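Long-range contacts in structural polyprotein, VP2 (Israeli acute paralysis virus, PDB 5CDD), which probably serves as a structural subunit of the virus capsid, forming one jelly-roll building block cut from the longer structural polyprotein: residues K64-R72 with F141-T149; P85-S96 with T117-L128. One frame throughout, in Å; residues are numbered along the deposited sequence.

Interaction 1 (K64-R72 with F141-T149); sequences KLANFKYLR and FQEAYDLVT
The Y70 ring meets the carbonyl O of Y145 at its edge, while one of its faces is covered by CG of the preceding K69. A144 CB and D146 OD2 approach the ring obliquely. Further along the strand the guanidinium of R72 meets E143 O at its edge, close to its plane, through a weak bond from NH1 (2.8 Å). The side chains belong to an antiparallel strand pair of the capsid jelly roll. In the hydrogen-bonded pair L71-Y145, L71 N donates to Y145 O (2.9 Å) and Y145 N to L71 O (2.7 Å); two residues further along, L147 N donates to K69 O (2.9 Å). The L147 side chain points at the other segment and is wedged among L65, F68 and L71: its CD2 lies 3.5 Å from L71 CB, and its CD1 packs against L65 CD1 and F68 CB. On the Y70 side, K69 starts with CG opposite its own backbone N and bends at chi2 (62°), which carries the ammonium across to the D146 carboxylate and past V148. NZ meets OD2 from the syn side (3.0 Å), 16° out of the carboxylate plane. D146 OD1 closes an Asx motif, accepting T149 N at 2.7 Å from above that plane.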
loop_
_atom_site.group_PDB
_atom_site.type_symbol
_atom_site.label_atom_id
_atom_site.label_comp_id
_atom_site.label_asym_id
_atom_site.label_seq_id
_atom_site.Cartn_x
_atom_site.Cartn_y
_atom_site.Cartn_z
ATOM N N LYS C 64 -41.119 39.592 39.524
ATOM C CA LYS C 64 -41.725 38.466 38.849
ATOM C C LYS C 64 -40.836 37.238 38.979
ATOM O O LYS C 64 -41.319 36.152 39.261
ATOM C CB LYS C 64 -41.948 38.791 37.375
ATOM C CG LYS C 64 -43.209 38.177 36.825
ATOM C CD LYS C 64 -44.418 38.892 37.396
ATOM C CE LYS C 64 -45.701 38.126 37.122
ATOM N NZ LYS C 64 -46.874 38.698 37.839
ATOM N N LEU C 65 -39.536 37.410 38.785
ATOM C CA LEU C 65 -38.622 36.291 38.885
ATOM C C LEU C 65 -37.939 36.206 40.242
ATOM O O LEU C 65 -36.790 35.780 40.344
ATOM C CB LEU C 65 -37.588 36.367 37.760
ATOM C CG LEU C 65 -37.052 37.766 37.440
ATOM C CD1 LEU C 65 -36.095 38.226 38.513
ATOM C CD2 LEU C 65 -36.345 37.742 36.108
ATOM N N ALA C 66 -38.645 36.627 41.284
ATOM C CA ALA C 66 -38.107 36.558 42.633
ATOM C C ALA C 66 -38.018 35.093 43.044
ATOM O O ALA C 66 -38.842 34.275 42.634
ATOM C CB ALA C 66 -39.009 37.299 43.574
ATOM N N ASN C 67 -37.015 34.770 43.855
ATOM C CA ASN C 67 -36.804 33.406 44.323
ATOM C C ASN C 67 -36.235 32.508 43.232
ATOM O O ASN C 67 -36.259 31.284 43.346
ATOM C CB ASN C 67 -38.105 32.820 44.869
ATOM C CG ASN C 67 -38.568 33.524 46.126
ATOM O OD1 ASN C 67 -37.876 33.520 47.144
ATOM N ND2 ASN C 67 -39.740 34.142 46.058
ATOM N N PHE C 68 -35.732 33.131 42.169
ATOM C CA PHE C 68 -35.102 32.412 41.070
ATOM C C PHE C 68 -33.622 32.772 41.103
ATOM O O PHE C 68 -33.264 33.902 41.431
ATOM C CB PHE C 68 -35.721 32.807 39.733
ATOM C CG PHE C 68 -36.846 31.914 39.306
ATOM C CD1 PHE C 68 -36.616 30.570 39.038
ATOM C CD2 PHE C 68 -38.135 32.414 39.170
ATOM C CE1 PHE C 68 -37.656 29.733 38.640
ATOM C CE2 PHE C 68 -39.183 31.586 38.772
ATOM C CZ PHE C 68 -38.941 30.243 38.506
ATOM N N LYS C 69 -32.763 31.820 40.762
ATOM C CA LYS C 69 -31.327 32.060 40.816
ATOM C C LYS C 69 -30.640 32.486 39.523
ATOM O O LYS C 69 -29.906 33.475 39.509
ATOM C CB LYS C 69 -30.628 30.818 41.376
ATOM C CG LYS C 69 -29.126 30.963 41.546
ATOM C CD LYS C 69 -28.786 32.060 42.534
ATOM C CE LYS C 69 -27.293 32.129 42.779
ATOM N NZ LYS C 69 -26.956 33.174 43.777
ATOM N N TYR C 70 -30.869 31.750 38.439
ATOM C CA TYR C 70 -30.216 32.067 37.173
ATOM C C TYR C 70 -31.135 32.455 36.023
ATOM O O TYR C 70 -32.223 31.905 35.860
ATOM C CB TYR C 70 -29.339 30.891 36.741
ATOM C CG TYR C 70 -28.263 30.546 37.739
ATOM C CD1 TYR C 70 -27.238 31.447 38.030
ATOM C CD2 TYR C 70 -28.273 29.322 38.406
ATOM C CE1 TYR C 70 -26.248 31.137 38.963
ATOM C CE2 TYR C 70 -27.289 29.001 39.341
ATOM C CZ TYR C 70 -26.282 29.913 39.614
ATOM O OH TYR C 70 -25.310 29.600 40.536
ATOM N N LEU C 71 -30.666 33.403 35.220
ATOM C CA LEU C 71 -31.412 33.890 34.069
ATOM C C LEU C 71 -30.513 33.940 32.841
ATOM O O LEU C 71 -29.321 34.223 32.941
ATOM C CB LEU C 71 -31.960 35.291 34.347
ATOM C CG LEU C 71 -32.625 36.013 33.171
ATOM C CD1 LEU C 71 -33.895 35.283 32.760
ATOM C CD2 LEU C 71 -32.941 37.439 33.568
ATOM N N ARG C 72 -31.099 33.655 31.684
ATOM C CA ARG C 72 -30.382 33.685 30.416
ATOM C C ARG C 72 -31.365 34.317 29.439
ATOM O O ARG C 72 -32.515 33.890 29.364
ATOM C CB ARG C 72 -30.032 32.265 29.968
ATOM C CG ARG C 72 -29.079 32.208 28.791
ATOM C CD ARG C 72 -29.029 30.816 28.187
ATOM N NE ARG C 72 -28.073 30.742 27.085
ATOM C CZ ARG C 72 -26.752 30.732 27.240
ATOM N NH1 ARG C 72 -26.224 30.785 28.458
ATOM N NH2 ARG C 72 -25.956 30.674 26.180
ATOM N N PHE C 141 -20.348 35.936 29.392
ATOM C CA PHE C 141 -19.385 34.874 29.133
ATOM C C PHE C 141 -19.671 33.725 30.094
ATOM O O PHE C 141 -19.053 32.661 30.021
ATOM C CB PHE C 141 -17.947 35.387 29.303
ATOM C CG PHE C 141 -17.610 35.843 30.699
ATOM C CD1 PHE C 141 -17.393 34.923 31.719
ATOM C CD2 PHE C 141 -17.489 37.196 30.987
ATOM C CE1 PHE C 141 -17.060 35.348 33.006
ATOM C CE2 PHE C 141 -17.157 37.630 32.270
ATOM C CZ PHE C 141 -16.941 36.703 33.281
ATOM N N GLN C 142 -20.623 33.957 30.992
ATOM C CA GLN C 142 -21.030 32.961 31.969
ATOM C C GLN C 142 -22.236 32.201 31.436
ATOM O O GLN C 142 -22.948 32.690 30.560
ATOM C CB GLN C 142 -21.386 33.638 33.289
ATOM C CG GLN C 142 -20.239 34.403 33.907
ATOM C CD GLN C 142 -20.624 35.057 35.210
ATOM O OE1 GLN C 142 -21.492 35.927 35.245
ATOM N NE2 GLN C 142 -19.982 34.639 36.295
ATOM N N GLU C 143 -22.467 31.008 31.970
ATOM C CA GLU C 143 -23.582 30.182 31.527
ATOM C C GLU C 143 -24.935 30.821 31.820
ATOM O O GLU C 143 -25.939 30.489 31.184
ATOM C CB GLU C 143 -23.504 28.804 32.184
ATOM C CG GLU C 143 -22.222 28.034 31.882
ATOM C CD GLU C 143 -21.906 27.959 30.395
ATOM O OE1 GLU C 143 -21.333 28.931 29.852
ATOM O OE2 GLU C 143 -22.238 26.930 29.765
ATOM N N ALA C 144 -24.958 31.739 32.782
ATOM C CA ALA C 144 -26.191 32.424 33.153
ATOM C C ALA C 144 -25.925 33.652 34.017
ATOM O O ALA C 144 -24.834 33.827 34.563
ATOM C CB ALA C 144 -27.121 31.467 33.882
ATOM N N TYR C 145 -26.942 34.500 34.130
ATOM C CA TYR C 145 -26.869 35.724 34.918
ATOM C C TYR C 145 -27.393 35.451 36.328
ATOM O O TYR C 145 -28.483 34.906 36.495
ATOM C CB TYR C 145 -27.716 36.809 34.242
ATOM C CG TYR C 145 -27.787 38.129 34.980
ATOM C CD1 TYR C 145 -26.659 38.935 35.126
ATOM C CD2 TYR C 145 -28.992 38.579 35.522
ATOM C CE1 TYR C 145 -26.729 40.158 35.793
ATOM C CE2 TYR C 145 -29.072 39.798 36.189
ATOM C CZ TYR C 145 -27.938 40.581 36.321
ATOM O OH TYR C 145 -28.016 41.785 36.980
ATOM N N ASP C 146 -26.615 35.822 37.340
ATOM C CA ASP C 146 -27.022 35.614 38.725
ATOM C C ASP C 146 -28.028 36.690 39.124
ATOM O O ASP C 146 -27.668 37.857 39.287
ATOM C CB ASP C 146 -25.808 35.685 39.650
ATOM C CG ASP C 146 -26.101 35.152 41.037
ATOM O OD1 ASP C 146 -27.070 35.627 41.668
ATOM O OD2 ASP C 146 -25.359 34.258 41.494
ATOM N N LEU C 147 -29.286 36.292 39.282
ATOM C CA LEU C 147 -30.346 37.223 39.647
ATOM C C LEU C 147 -30.224 37.752 41.072
ATOM O O LEU C 147 -30.552 38.903 41.343
ATOM C CB LEU C 147 -31.714 36.556 39.463
ATOM C CG LEU C 147 -32.090 36.110 38.045
ATOM C CD1 LEU C 147 -33.353 35.277 38.100
ATOM C CD2 LEU C 147 -32.280 37.318 37.144
ATOM N N VAL C 148 -29.741 36.919 41.983
ATOM C CA VAL C 148 -29.618 37.331 43.376
ATOM C C VAL C 148 -28.446 38.280 43.622
ATOM O O VAL C 148 -28.561 39.218 44.405
ATOM C CB VAL C 148 -29.475 36.104 44.307
ATOM C CG1 VAL C 148 -29.438 36.540 45.747
ATOM C CG2 VAL C 148 -30.639 35.169 44.106
ATOM N N THR C 149 -27.327 38.042 42.947
ATOM C CA THR C 149 -26.139 38.875 43.108
ATOM C C THR C 149 -26.229 40.205 42.364
ATOM O O THR C 149 -25.696 41.211 42.827
ATOM C CB THR C 149 -24.881 38.111 42.646
ATOM O OG1 THR C 149 -24.519 37.143 43.640
ATOM C CG2 THR C 149 -23.728 39.067 42.408
#

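Interaction 2 (P85-S96 with T117-L128); sequences PFVAGRMYLAYS and TGYPGVELDFQL
R90 reaches over the neighbouring strand toward two acidic residues, D125 and E123. Its CB and CG pass the carbonyl of L124, CG coming within 3.5 Å of L124 O, and CD lies 3.5 Å from E123 OE2. The chain then turns at chi3 (-65°), so that D125 OD2 and E123 OE2 both lie at the guanidinium edge, in its plane. NE (3.2 Å) and NH2 (2.8 Å) grip D125 OD2 side-on from its anti side, two nitrogens on a single oxygen, with the two planes 78° apart. NH1 makes a longer, weak salt bridge to E123 OE2 and a further one to E200 of another capsid chain, while NH2 also touches L128 CD1. So many bonds should hold the group's rotation.

The two strands, 90-96 and 121-125, run antiparallel at 165° in one sheet of the jelly roll, where 121-125 is the outermost strand within this chain. Five bridges join them, from R90-D125 to A94-G121. The Y92 side chain, on the same face as R90, lies along the backbone of the partner strand and gives its OH to Y119 O (2.7 Å), nearly in line with the carbonyl bond. On the opposite face M91 SD sits obliquely beside the F126 ring, 3.9 Å from CZ, a Met-aromatic contact. Further along, P120 CB stands over the Y95 ring, 4.0 Å from its centroid, in a CH-pi contact, and Y95 OH accepts a hydrogen bond from NE1 of W192 of another capsid chain.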
loop_
_atom_site.group_PDB
_atom_site.type_symbol
_atom_site.label_atom_id
_atom_site.label_comp_id
_atom_site.label_asym_id
_atom_site.label_seq_id
_atom_site.Cartn_x
_atom_site.Cartn_y
_atom_site.Cartn_z
ATOM N N PRO C 85 -41.563 67.922 11.419
ATOM C CA PRO C 85 -40.999 68.094 10.075
ATOM C C PRO C 85 -39.866 69.106 9.918
ATOM O O PRO C 85 -39.273 69.204 8.843
ATOM C CB PRO C 85 -42.219 68.485 9.242
ATOM C CG PRO C 85 -43.345 67.807 9.951
ATOM C CD PRO C 85 -43.025 68.095 11.391
ATOM N N PHE C 86 -39.552 69.844 10.977
ATOM C CA PHE C 86 -38.511 70.864 10.891
ATOM C C PHE C 86 -37.177 70.523 11.545
ATOM O O PHE C 86 -36.200 71.255 11.381
ATOM C CB PHE C 86 -39.049 72.178 11.460
ATOM C CG PHE C 86 -40.373 72.584 10.875
ATOM C CD1 PHE C 86 -40.488 72.873 9.517
ATOM C CD2 PHE C 86 -41.514 72.630 11.668
ATOM C CE1 PHE C 86 -41.722 73.198 8.957
ATOM C CE2 PHE C 86 -42.754 72.955 11.118
ATOM C CZ PHE C 86 -42.856 73.239 9.758
ATOM N N VAL C 87 -37.127 69.418 12.280
ATOM C CA VAL C 87 -35.888 69.017 12.934
ATOM C C VAL C 87 -35.264 67.819 12.233
ATOM O O VAL C 87 -35.882 66.760 12.124
ATOM C CB VAL C 87 -36.118 68.653 14.412
ATOM C CG1 VAL C 87 -34.792 68.306 15.074
ATOM C CG2 VAL C 87 -36.775 69.810 15.130
ATOM N N ALA C 88 -34.036 67.997 11.756
ATOM C CA ALA C 88 -33.313 66.938 11.068
ATOM C C ALA C 88 -32.157 66.453 11.935
ATOM O O ALA C 88 -31.686 67.172 12.816
ATOM C CB ALA C 88 -32.786 67.447 9.734
ATOM N N GLY C 89 -31.707 65.228 11.682
ATOM C CA GLY C 89 -30.612 64.670 12.453
ATOM C C GLY C 89 -30.596 63.157 12.384
ATOM O O GLY C 89 -31.599 62.536 12.032
ATOM N N ARG C 90 -29.455 62.560 12.713
ATOM C CA ARG C 90 -29.322 61.109 12.693
ATOM C C ARG C 90 -28.445 60.628 13.846
ATOM O O ARG C 90 -27.385 61.193 14.111
ATOM C CB ARG C 90 -28.736 60.641 11.357
ATOM C CG ARG C 90 -28.606 59.136 11.259
ATOM C CD ARG C 90 -28.251 58.664 9.859
ATOM N NE ARG C 90 -29.305 58.948 8.890
ATOM C CZ ARG C 90 -29.496 58.247 7.777
ATOM N NH1 ARG C 90 -28.707 57.217 7.496
ATOM N NH2 ARG C 90 -30.472 58.574 6.938
ATOM N N MET C 91 -28.895 59.579 14.529
ATOM C CA MET C 91 -28.158 59.032 15.663
ATOM C C MET C 91 -27.800 57.566 15.461
ATOM O O MET C 91 -28.231 56.938 14.493
ATOM C CB MET C 91 -28.983 59.180 16.939
ATOM C CG MET C 91 -29.603 60.550 17.092
ATOM S SD MET C 91 -30.230 60.838 18.742
ATOM C CE MET C 91 -28.924 61.875 19.391
ATOM N N TYR C 92 -27.015 57.022 16.385
ATOM C CA TYR C 92 -26.597 55.631 16.300
ATOM C C TYR C 92 -26.768 54.920 17.639
ATOM O O TYR C 92 -26.233 55.355 18.660
ATOM C CB TYR C 92 -25.134 55.552 15.860
ATOM C CG TYR C 92 -24.687 54.173 15.423
ATOM C CD1 TYR C 92 -25.294 53.535 14.342
ATOM C CD2 TYR C 92 -23.643 53.516 16.075
ATOM C CE1 TYR C 92 -24.872 52.275 13.917
ATOM C CE2 TYR C 92 -23.213 52.254 15.660
ATOM C CZ TYR C 92 -23.832 51.641 14.580
ATOM O OH TYR C 92 -23.410 50.400 14.157
ATOM N N LEU C 93 -27.526 53.828 17.626
ATOM C CA LEU C 93 -27.759 53.041 18.830
ATOM C C LEU C 93 -26.901 51.785 18.741
ATOM O O LEU C 93 -27.155 50.911 17.913
ATOM C CB LEU C 93 -29.236 52.653 18.934
ATOM C CG LEU C 93 -29.649 51.865 20.183
ATOM C CD1 LEU C 93 -29.493 52.736 21.423
ATOM C CD2 LEU C 93 -31.090 51.403 20.039
ATOM N N ALA C 94 -25.883 51.699 19.592
ATOM C CA ALA C 94 -24.988 50.548 19.590
ATOM C C ALA C 94 -24.801 49.976 20.990
ATOM O O ALA C 94 -25.053 50.657 21.982
ATOM C CB ALA C 94 -23.639 50.946 19.009
ATOM N N TYR C 95 -24.362 48.723 21.063
ATOM C CA TYR C 95 -24.130 48.076 22.349
ATOM C C TYR C 95 -22.704 47.543 22.418
ATOM O O TYR C 95 -22.070 47.305 21.389
ATOM C CB TYR C 95 -25.144 46.944 22.577
ATOM C CG TYR C 95 -24.942 45.702 21.736
ATOM C CD1 TYR C 95 -23.956 44.768 22.060
ATOM C CD2 TYR C 95 -25.754 45.444 20.632
ATOM C CE1 TYR C 95 -23.785 43.607 21.309
ATOM C CE2 TYR C 95 -25.592 44.289 19.872
ATOM C CZ TYR C 95 -24.606 43.373 20.217
ATOM O OH TYR C 95 -24.444 42.225 19.475
ATOM N N SER C 96 -22.203 47.366 23.636
ATOM C CA SER C 96 -20.845 46.881 23.845
ATOM C C SER C 96 -20.765 45.934 25.041
ATOM O O SER C 96 -20.873 46.361 26.190
ATOM C CB SER C 96 -19.905 48.070 24.063
ATOM O OG SER C 96 -18.579 47.640 24.311
ATOM N N THR C 117 -18.790 53.980 15.521
ATOM C CA THR C 117 -19.756 53.653 14.484
ATOM C C THR C 117 -19.511 52.253 13.915
ATOM O O THR C 117 -20.266 51.773 13.068
ATOM C CB THR C 117 -19.693 54.694 13.350
ATOM O OG1 THR C 117 -20.752 54.452 12.421
ATOM C CG2 THR C 117 -18.365 54.607 12.623
ATOM N N GLY C 118 -18.452 51.602 14.392
ATOM C CA GLY C 118 -18.126 50.265 13.929
ATOM C C GLY C 118 -18.725 49.179 14.806
ATOM O O GLY C 118 -18.749 48.006 14.428
ATOM N N TYR C 119 -19.206 49.567 15.983
ATOM C CA TYR C 119 -19.815 48.621 16.910
ATOM C C TYR C 119 -21.171 48.151 16.399
ATOM O O TYR C 119 -21.735 48.739 15.474
ATOM C CB TYR C 119 -19.993 49.262 18.289
ATOM C CG TYR C 119 -18.759 49.231 19.161
ATOM C CD1 TYR C 119 -17.601 49.914 18.796
ATOM C CD2 TYR C 119 -18.751 48.512 20.356
ATOM C CE1 TYR C 119 -16.461 49.881 19.602
ATOM C CE2 TYR C 119 -17.620 48.472 21.167
ATOM C CZ TYR C 119 -16.479 49.157 20.785
ATOM O OH TYR C 119 -15.358 49.106 21.582
ATOM N N PRO C 120 -21.709 47.070 16.988
ATOM C CA PRO C 120 -23.012 46.547 16.569
ATOM C C PRO C 120 -24.084 47.577 16.897
ATOM O O PRO C 120 -24.271 47.930 18.061
ATOM C CB PRO C 120 -23.165 45.283 17.410
ATOM C CG PRO C 120 -21.749 44.865 17.665
ATOM C CD PRO C 120 -21.081 46.173 17.972
ATOM N N GLY C 121 -24.781 48.068 15.881
ATOM C CA GLY C 121 -25.808 49.056 16.143
ATOM C C GLY C 121 -26.738 49.324 14.982
ATOM O O GLY C 121 -26.661 48.675 13.940
ATOM N N VAL C 122 -27.626 50.294 15.175
ATOM C CA VAL C 122 -28.592 50.671 14.155
ATOM C C VAL C 122 -28.713 52.195 14.095
ATOM O O VAL C 122 -28.583 52.876 15.112
ATOM C CB VAL C 122 -29.975 50.040 14.461
ATOM C CG1 VAL C 122 -30.456 50.481 15.831
ATOM C CG2 VAL C 122 -30.976 50.426 13.390
ATOM N N GLU C 123 -28.946 52.720 12.895
ATOM C CA GLU C 123 -29.088 54.158 12.682
ATOM C C GLU C 123 -30.514 54.632 12.927
ATOM O O GLU C 123 -31.465 53.854 12.853
ATOM C CB GLU C 123 -28.694 54.531 11.252
ATOM C CG GLU C 123 -27.213 54.471 10.950
ATOM C CD GLU C 123 -26.920 54.781 9.493
ATOM O OE1 GLU C 123 -27.279 53.957 8.626
ATOM O OE2 GLU C 123 -26.342 55.851 9.212
ATOM N N LEU C 124 -30.652 55.924 13.204
ATOM C CA LEU C 124 -31.953 56.524 13.460
ATOM C C LEU C 124 -32.009 57.925 12.857
ATOM O O LEU C 124 -31.357 58.842 13.351
ATOM C CB LEU C 124 -32.199 56.598 14.968
ATOM C CG LEU C 124 -33.496 57.263 15.433
ATOM C CD1 LEU C 124 -34.699 56.490 14.908
ATOM C CD2 LEU C 124 -33.516 57.315 16.952
ATOM N N ASP C 125 -32.780 58.082 11.783
ATOM C CA ASP C 125 -32.923 59.378 11.125
ATOM C C ASP C 125 -34.269 59.966 11.533
ATOM O O ASP C 125 -35.304 59.319 11.373
ATOM C CB ASP C 125 -32.864 59.218 9.603
ATOM C CG ASP C 125 -32.765 60.549 8.876
ATOM O OD1 ASP C 125 -33.636 61.419 9.092
ATOM O OD2 ASP C 125 -31.816 60.728 8.084
ATOM N N PHE C 126 -34.255 61.189 12.055
ATOM C CA PHE C 126 -35.477 61.845 12.508
ATOM C C PHE C 126 -36.557 62.032 11.450
ATOM O O PHE C 126 -37.748 61.964 11.755
ATOM C CB PHE C 126 -35.151 63.205 13.129
ATOM C CG PHE C 126 -34.272 63.123 14.343
ATOM C CD1 PHE C 126 -34.414 62.080 15.253
ATOM C CD2 PHE C 126 -33.320 64.104 14.594
ATOM C CE1 PHE C 126 -33.620 62.015 16.396
ATOM C CE2 PHE C 126 -32.522 64.050 15.736
ATOM C CZ PHE C 126 -32.672 63.004 16.638
ATOM N N GLN C 127 -36.148 62.262 10.208
ATOM C CA GLN C 127 -37.109 62.471 9.135
ATOM C C GLN C 127 -37.393 61.228 8.296
ATOM O O GLN C 127 -38.119 61.301 7.305
ATOM C CB GLN C 127 -36.629 63.606 8.226
ATOM C CG GLN C 127 -37.542 64.828 8.212
ATOM C CD GLN C 127 -37.741 65.435 9.590
ATOM O OE1 GLN C 127 -38.361 64.830 10.467
ATOM N NE2 GLN C 127 -37.212 66.634 9.787
ATOM N N LEU C 128 -36.834 60.090 8.691
ATOM C CA LEU C 128 -37.043 58.857 7.940
ATOM C C LEU C 128 -37.646 57.726 8.760
ATOM O O LEU C 128 -38.556 57.038 8.301
ATOM C CB LEU C 128 -35.726 58.375 7.331
ATOM C CG LEU C 128 -35.122 59.198 6.191
ATOM C CD1 LEU C 128 -33.786 58.603 5.791
ATOM C CD2 LEU C 128 -36.073 59.212 5.007
#

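In the fold
Each interaction pairs strands of a different sheet of the jelly roll. Interaction 2 is nested along the chain inside the loop closed by interaction 1: strand 68-81 leads into 90-97, and strand 121-125 into 131-146. Their centres are about 32 Å apart, on opposite sides of the chain's centre, and their nearest atoms about 11 Å apart, so they do not touch. The two sheets meet at interaction 2, where L93 and L124 pack on L79 and Y95 on M134 and I136, from the strands whose far ends build interaction 1. Both contacts also border other capsid chains, through E143 in interaction 1 and through R90 and E123 in interaction 2.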